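Local coordinates for amidohydrolase (Thermotoga maritima, PDB 3OOQ) that probably hydrolyses amide bonds, perhaps those of cyclic amides such as allantoin, as a member of the metal-dependent amidohydrolase family, at the interface of chains A and B. Residues are numbered along the deposited sequence; one frame, centred on the assembly and turned at random. Chains: chain A/B, amidohydrolase.

Contact 1: the interface of chains A and B. Residues chain A 171, 173-174, 176; chain B 82, 91-92, 95-96.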
# COMPACT_ATOMS: atom_id res chain seq x y z
N THR A 171 -1.23 23.63 2.44
CA THR A 171 -0.85 24.93 1.86
C THR A 171 -0.77 25.93 3.00
O THR A 171 -1.35 25.71 4.07
CB THR A 171 -1.91 25.49 0.87
OG1 THR A 171 -3.14 25.73 1.56
CG2 THR A 171 -2.17 24.52 -0.30
N MSE A 173 -2.37 28.68 3.08
CA MSE A 173 -3.76 29.09 3.31
C MSE A 173 -4.40 28.19 4.36
O MSE A 173 -5.13 28.67 5.22
CB MSE A 173 -4.62 28.99 2.04
CG MSE A 173 -4.11 29.72 0.81
SE MSE A 173 -5.43 29.63 -0.68
CE MSE A 173 -5.44 27.66 -0.92
N GLY A 174 -4.13 26.88 4.23
CA GLY A 174 -4.71 25.87 5.13
C GLY A 174 -4.15 26.01 6.55
O GLY A 174 -4.89 25.88 7.52
N ALA A 176 -3.01 28.75 8.05
CA ALA A 176 -3.69 29.90 8.64
C ALA A 176 -5.14 29.60 9.01
O ALA A 176 -5.63 30.07 10.03
CB ALA A 176 -3.61 31.13 7.67
N GLU B 82 -5.91 24.01 -1.38
CA GLU B 82 -5.96 23.17 -0.19
C GLU B 82 -6.75 21.89 -0.50
O GLU B 82 -7.87 21.68 -0.04
CB GLU B 82 -6.56 23.96 1.00
CG GLU B 82 -6.48 23.26 2.35
CD GLU B 82 -5.10 22.74 2.66
OE1 GLU B 82 -4.93 21.51 2.59
OE2 GLU B 82 -4.17 23.55 2.91
N VAL B 91 -10.45 29.15 4.11
CA VAL B 91 -9.04 29.48 3.82
C VAL B 91 -8.96 30.70 2.89
O VAL B 91 -9.86 30.94 2.10
CB VAL B 91 -8.22 28.27 3.27
CG1 VAL B 91 -8.40 27.01 4.17
CG2 VAL B 91 -8.59 27.93 1.81
N LYS B 92 -7.88 31.48 3.00
CA LYS B 92 -7.79 32.73 2.21
C LYS B 92 -6.55 32.73 1.32
O LYS B 92 -5.42 32.45 1.80
CB LYS B 92 -7.75 33.97 3.12
CG LYS B 92 -8.88 34.11 4.16
CD LYS B 92 -8.75 35.44 4.95
CE LYS B 92 -9.52 36.64 4.32
NZ LYS B 92 -9.70 36.62 2.81
N ASP B 95 -3.58 34.55 2.73
CA ASP B 95 -2.73 33.84 3.66
C ASP B 95 -1.73 32.91 2.98
O ASP B 95 -0.95 32.23 3.64
CB ASP B 95 -3.60 33.03 4.62
CG ASP B 95 -4.45 33.92 5.52
OD1 ASP B 95 -4.04 35.06 5.79
OD2 ASP B 95 -5.53 33.46 5.95
N GLY B 96 -1.72 32.89 1.65
CA GLY B 96 -0.71 32.08 0.94
C GLY B 96 0.04 32.92 -0.07
O GLY B 96 0.85 32.40 -0.83
O HOH W 1 -6.46 31.13 5.30
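The carboxylate oxygen OE2 of B:Glu82 is gripped twice by A:Thr171, whose hydroxyl OG1 donates to it over 2.8 Å. The backbone N of A:Thr171 binds the same OE2 at 3.0 Å, reaching its syn side tilted from the carboxylate plane and in a markedly bent bond, while the hydroxyl comes from farther above the plane, 38° out of it; both donors lie on one face. These pairs belong to a packing surface between two copies of an amidohydrolase-family protein, where the start of helix 172-198 in chain A meets loops and the 3-10 helix 93-96 of chain B. The glutamate leaves its backbone with CG anti to N (chi1 -171°) and then bends at chi2, which folds the carboxylate toward the threonine. OG1 is in turn the acceptor for the N of A:Gly174 at 3.1 Å, a cap typical of a threonine just ahead of a helix, so the hydroxyl that meets the partner chain also ties down the first turn.

Two residues after the threonine, the selenomethionine A:Met173 lies across B:Val91 at about a right angle, its CB 3.9 Å from the valine CB. Its chain runs past the carbonyl of B:Lys92 and bends at chi3 (-62°), bringing the methyl CE toward the backbone of B:Glu82. The CG1 branch of B:Val91 faces CA of A:Gly174. Water 1 joins the carbonyl O of A:Met173 to the N of B:Lys92 and, at 2.6 Å, to the carboxylate OD2 of B:Asp95. Beside this water, CB of A:Ala176 packs against CB of B:Asp95 at 3.6 Å.

Contact 2: the interface of chains A and B. Residues chain A 159, 171-172; chain B 77-79, 95-96.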
# COMPACT_ATOMS: atom_id res chain seq x y z
N LYS A 159 2.89 22.53 6.52
CA LYS A 159 2.27 22.07 5.26
C LYS A 159 2.98 20.85 4.67
O LYS A 159 2.35 20.04 4.01
CB LYS A 159 2.13 23.20 4.24
CG LYS A 159 3.42 23.71 3.60
CD LYS A 159 3.07 24.71 2.47
CE LYS A 159 4.30 25.17 1.69
NZ LYS A 159 3.92 25.70 0.33
N THR A 171 -1.23 23.63 2.44
CA THR A 171 -0.85 24.93 1.86
C THR A 171 -0.77 25.93 3.00
O THR A 171 -1.35 25.71 4.07
CB THR A 171 -1.91 25.49 0.87
OG1 THR A 171 -3.14 25.73 1.56
CG2 THR A 171 -2.17 24.52 -0.30
N ARG A 172 -0.10 27.06 2.75
CA ARG A 172 -0.07 28.14 3.72
C ARG A 172 -1.46 28.67 4.06
O ARG A 172 -1.68 29.11 5.19
CB ARG A 172 0.79 29.30 3.22
CG ARG A 172 2.28 29.03 3.29
CD ARG A 172 3.06 30.27 2.85
NE ARG A 172 4.48 30.17 3.20
CZ ARG A 172 5.39 29.49 2.51
NH1 ARG A 172 5.07 28.85 1.38
NH2 ARG A 172 6.65 29.47 2.94
N TYR B 77 5.79 23.42 -3.98
CA TYR B 77 5.73 24.55 -3.07
C TYR B 77 4.50 25.45 -3.26
O TYR B 77 4.38 26.49 -2.60
CB TYR B 77 6.99 25.39 -3.24
CG TYR B 77 8.26 24.69 -2.74
CD1 TYR B 77 8.43 24.38 -1.38
CD2 TYR B 77 9.29 24.38 -3.62
CE1 TYR B 77 9.61 23.75 -0.91
CE2 TYR B 77 10.49 23.77 -3.16
CZ TYR B 77 10.64 23.46 -1.83
OH TYR B 77 11.82 22.87 -1.41
N SER B 78 3.61 25.05 -4.16
CA SER B 78 2.42 25.87 -4.47
C SER B 78 1.45 25.93 -3.29
O SER B 78 1.22 24.93 -2.62
CB SER B 78 1.69 25.35 -5.70
OG SER B 78 0.58 26.20 -5.99
N ASP B 79 0.90 27.12 -3.06
CA ASP B 79 -0.06 27.35 -1.98
C ASP B 79 -1.47 27.58 -2.46
O ASP B 79 -2.35 27.97 -1.69
CB ASP B 79 0.41 28.53 -1.10
CG ASP B 79 1.60 28.14 -0.24
OD1 ASP B 79 2.62 28.87 -0.23
OD2 ASP B 79 1.52 27.07 0.40
N ASP B 95 -3.58 34.55 2.73
CA ASP B 95 -2.73 33.84 3.66
C ASP B 95 -1.73 32.91 2.98
O ASP B 95 -0.95 32.23 3.64
CB ASP B 95 -3.60 33.03 4.62
CG ASP B 95 -4.45 33.92 5.52
OD1 ASP B 95 -4.04 35.06 5.79
OD2 ASP B 95 -5.53 33.46 5.95
N GLY B 96 -1.72 32.89 1.65
CA GLY B 96 -0.71 32.08 0.94
C GLY B 96 0.04 32.92 -0.07
O GLY B 96 0.85 32.40 -0.83
O HOH W 2 -0.14 30.99 6.47
O HOH W 3 2.93 23.57 -1.13
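B:Asp79 uses both carboxylate oxygens to hold chain A. Its OD2 takes the ammonium NZ of A:Lys159 at 2.8 Å, a salt bridge, and the backbone N of A:Arg172 at 2.9 Å in a nearly straight bond (169° at H). These two donors come from opposite faces of the carboxylate plane, so OD2 is clasped between them. The other oxygen, OD1, offers its syn lone pair to NH1 of A:Arg172, 2.9 Å away. That salt bridge lies in the guanidinium plane, at the edge of the group, yet the two flat groups stand almost perpendicular, 86° apart. The aliphatic part of the arginine, extended from CG to NE, passes obliquely across the carboxylate, with CG of A:Arg172 3.7 Å from CG of B:Asp79. The same NZ of A:Lys159 also hydrogen-bonds to the carbonyl O of B:Tyr77 at 3.1 Å. With an alanine in place of B:Asp79, the ammonium of A:Lys159 and the guanidinium of A:Arg172 would probably lose their countercharge across the interface, and the N-H of A:Arg172 its acceptor.

Further out, water 3 joins the lysine NZ to the carbonyl O of B:Ser78. The lysine chain, extended beyond CG, crosses the aspartate at about a right angle and carries its charge down to this run of backbone. On the other flank, CB of A:Arg172 rests on CA of B:Gly96 at 3.9 Å, and water 2 lies between the carbonyl oxygens of A:Arg172 and B:Asp95.

The N-H bound by B:Asp79 opens helix 172-198, where the helix dipole would probably favour a carboxylate; the lysine comes from helix 156-164. Chain B answers with the end of 3-10 helix 75-77, the loop after it and the end of 3-10 helix 93-96. On both chains these elements belong to the amidohydrolase barrel domain, away from the strands near the termini.

Contact 1 and contact 2 are neighbouring parts of one surface, their C-alpha centres about 6 Å apart, and they share A:Thr171, B:Asp95 and B:Gly96. Both are organised around the start of helix 172-198 of chain A, with 3-10 helix 93-96 of chain B serving each; contact 2 adds helix 156-164 and salt bridges, while contact 1 combines hydrogen bonds to a glutamate with packing of the selenomethionine. Because the interface is not an exact two-fold, the two copies need not contribute equivalent surfaces. The deposited assembly holds ten copies, but the structure alone does not show that this pairing forms in solution.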